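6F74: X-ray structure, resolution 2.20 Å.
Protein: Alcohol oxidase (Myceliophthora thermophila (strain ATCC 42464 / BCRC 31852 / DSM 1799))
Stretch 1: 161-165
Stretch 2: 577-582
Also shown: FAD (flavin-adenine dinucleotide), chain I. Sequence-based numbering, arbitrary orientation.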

# COMPACT_ATOMS: atom_id res chain seq x y z
N LEU A 161 4.78 -2.94 -2.10
CA LEU A 161 4.50 -3.75 -3.28
C LEU A 161 5.40 -3.42 -4.47
O LEU A 161 5.49 -4.21 -5.41
CB LEU A 161 3.04 -3.54 -3.74
CG LEU A 161 1.86 -4.10 -2.92
CD1 LEU A 161 1.59 -3.33 -1.63
CD2 LEU A 161 0.61 -4.04 -3.79
N LEU A 162 6.07 -2.26 -4.42
CA LEU A 162 6.83 -1.69 -5.52
C LEU A 162 8.37 -1.64 -5.35
O LEU A 162 9.08 -0.99 -6.14
CB LEU A 162 6.30 -0.28 -5.80
CG LEU A 162 5.07 -0.09 -6.70
CD1 LEU A 162 3.85 -0.77 -6.12
CD2 LEU A 162 4.82 1.40 -6.83
N GLY A 163 8.90 -2.32 -4.33
CA GLY A 163 10.37 -2.25 -4.08
C GLY A 163 10.88 -0.92 -3.53
O GLY A 163 12.08 -0.67 -3.61
N ARG A 164 10.00 -0.08 -2.97
CA ARG A 164 10.39 1.27 -2.47
C ARG A 164 11.07 1.24 -1.11
O ARG A 164 11.66 2.23 -0.69
CB ARG A 164 9.20 2.22 -2.45
CG ARG A 164 8.57 2.44 -3.82
CD ARG A 164 7.36 3.37 -3.82
NE ARG A 164 6.40 2.88 -2.86
CZ ARG A 164 5.36 3.56 -2.37
NH1 ARG A 164 5.06 4.78 -2.79
NH2 ARG A 164 4.60 2.97 -1.46
N SER A 165 10.98 0.10 -0.41
CA SER A 165 11.83 -0.19 0.75
C SER A 165 12.92 -1.26 0.47
O SER A 165 13.31 -2.01 1.37
CB SER A 165 10.94 -0.60 1.94
OG SER A 165 10.10 -1.70 1.67
N PHE A 577 16.44 8.17 -1.99
CA PHE A 577 16.00 7.60 -3.25
C PHE A 577 15.12 6.39 -3.04
O PHE A 577 15.47 5.51 -2.26
CB PHE A 577 17.16 7.18 -4.16
CG PHE A 577 16.71 6.49 -5.42
CD1 PHE A 577 16.35 7.24 -6.55
CD2 PHE A 577 16.55 5.12 -5.46
CE1 PHE A 577 15.91 6.63 -7.70
CE2 PHE A 577 16.09 4.50 -6.61
CZ PHE A 577 15.76 5.26 -7.73
N CYS A 578 13.97 6.37 -3.69
CA CYS A 578 13.23 5.14 -3.87
C CYS A 578 12.62 5.08 -5.26
O CYS A 578 12.37 6.12 -5.91
CB CYS A 578 12.20 4.88 -2.76
SG CYS A 578 11.29 6.32 -2.19
N ARG A 579 12.46 3.85 -5.71
CA ARG A 579 11.92 3.50 -7.03
C ARG A 579 10.52 4.11 -7.25
O ARG A 579 9.66 3.90 -6.42
CB ARG A 579 11.84 1.97 -7.08
CG ARG A 579 11.65 1.47 -8.46
CD ARG A 579 11.61 -0.04 -8.55
NE ARG A 579 10.94 -0.31 -9.82
CZ ARG A 579 9.62 -0.43 -9.99
NH1 ARG A 579 8.75 -0.40 -8.95
NH2 ARG A 579 9.17 -0.61 -11.21
N THR A 580 10.32 4.85 -8.34
CA THR A 580 9.07 5.57 -8.65
C THR A 580 8.77 6.77 -7.74
O THR A 580 7.81 7.49 -8.01
CB THR A 580 7.76 4.70 -8.64
OG1 THR A 580 7.35 4.38 -7.30
CG2 THR A 580 7.90 3.44 -9.48
N CYS A 581 9.56 6.99 -6.69
CA CYS A 581 9.32 8.11 -5.78
C CYS A 581 9.61 9.40 -6.53
O CYS A 581 10.23 9.39 -7.62
CB CYS A 581 10.15 7.99 -4.49
SG CYS A 581 9.77 6.48 -3.56
N VAL A 582 9.10 10.50 -5.99
CA VAL A 582 9.24 11.78 -6.66
C VAL A 582 10.75 12.06 -6.84
O VAL A 582 11.53 11.93 -5.87
CB VAL A 582 8.55 12.89 -5.86
CG1 VAL A 582 8.96 14.26 -6.35
CG2 VAL A 582 7.03 12.72 -5.95
PA FAD I . 7.48 -0.14 3.97
O1A FAD I . 7.83 -1.19 2.92
O2A FAD I . 8.15 -0.28 5.30
O5B FAD I . 7.79 1.27 3.34
C5B FAD I . 7.06 1.70 2.22
C4B FAD I . 7.73 2.92 1.63
O4B FAD I . 7.65 3.94 2.61
C3B FAD I . 9.20 2.79 1.31
O3B FAD I . 9.48 3.70 0.24
C2B FAD I . 9.90 3.30 2.54
O2B FAD I . 11.16 3.94 2.30
C1B FAD I . 8.94 4.36 3.02
N9A FAD I . 8.90 4.57 4.47
C8A FAD I . 8.41 3.73 5.39
N7A FAD I . 8.49 4.27 6.63
C5A FAD I . 9.02 5.48 6.48
C6A FAD I . 9.35 6.56 7.41
N6A FAD I . 9.09 6.36 8.72
N1A FAD I . 9.91 7.68 6.89
C2A FAD I . 10.15 7.81 5.56
N3A FAD I . 9.84 6.85 4.64
C4A FAD I . 9.28 5.69 5.06
N1 FAD I . -2.78 -0.01 1.66
C2 FAD I . -4.01 0.55 1.77
O2 FAD I . -4.18 1.73 1.35
N3 FAD I . -5.05 -0.09 2.34
C4 FAD I . -4.95 -1.35 2.81
O4 FAD I . -5.91 -1.95 3.32
C4X FAD I . -3.64 -2.04 2.71
N5 FAD I . -3.48 -3.31 3.15
C5X FAD I . -2.28 -3.92 3.05
C6 FAD I . -2.12 -5.22 3.53
C7 FAD I . -0.91 -5.88 3.48
C7M FAD I . -0.93 -7.28 4.02
C8 FAD I . 0.28 -5.18 2.90
C8M FAD I . 1.66 -5.81 2.85
C9 FAD I . 0.12 -3.89 2.40
C9A FAD I . -1.10 -3.21 2.46
N10 FAD I . -1.29 -1.88 1.98
C10 FAD I . -2.55 -1.28 2.09
C1' FAD I . -0.22 -1.12 1.29
C2' FAD I . 0.59 -0.12 2.05
O2' FAD I . -0.17 1.09 2.10
C3' FAD I . 1.89 0.17 1.29
O3' FAD I . 2.58 -1.05 0.96
C4' FAD I . 2.81 1.09 2.07
O4' FAD I . 4.00 1.33 1.31
C5' FAD I . 3.15 0.51 3.43
O5' FAD I . 4.00 1.39 4.15
P FAD I . 4.96 0.67 5.17
O1P FAD I . 4.17 -0.29 6.02
O2P FAD I . 5.77 1.74 5.82
O3P FAD I . 5.86 -0.20 4.14
O HOH W 1 13.63 1.54 -4.22
O HOH W 2 6.16 6.13 -5.24

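What does Leu162 offer the other stretch? Its carbonyl accepts the one direct hydrogen bond across the contact, from Arg579 NH1 to Leu162 O at 2.9 Å. Arg579 reaches it with chi1 to chi3 all t, an extended chain that sets the carbonyl at the edge of its guanidinium, near the plane, where N-H groups point. The leucine side chain points toward stretch 2 and packs its CD2 3.9 Å from Thr580 OG1.

How does Gly163 fit? Its positive phi of 71° favours glycine. Water 1 lies 2.8 Å from Gly163 O, within hydrogen-bonding reach, and accepts a hydrogen bond from Arg579 N at 3.0 Å, so solvent bridges the two.

Why does Arg164 bury the most surface? Its long aliphatic part lies along the turn from Cys578 to Cys581, with CG 3.2 Å from Arg579 O and CD 3.9 Å from Cys581 SG. The type II turn is closed by the hydrogen bond from Cys581 N to Cys578 O and locked by the Cys578–Cys581 disulfide, giving the arginine a braced surface. Water 2 joins Arg164 NH1 to Thr580 OG1, at 3.0 Å from each.

Where does FAD enter? Its O3B donates to Arg164 O at 2.8 Å, while Ser165, pointing away from stretch 2, donates from OG to FAD O1A at 2.6 Å.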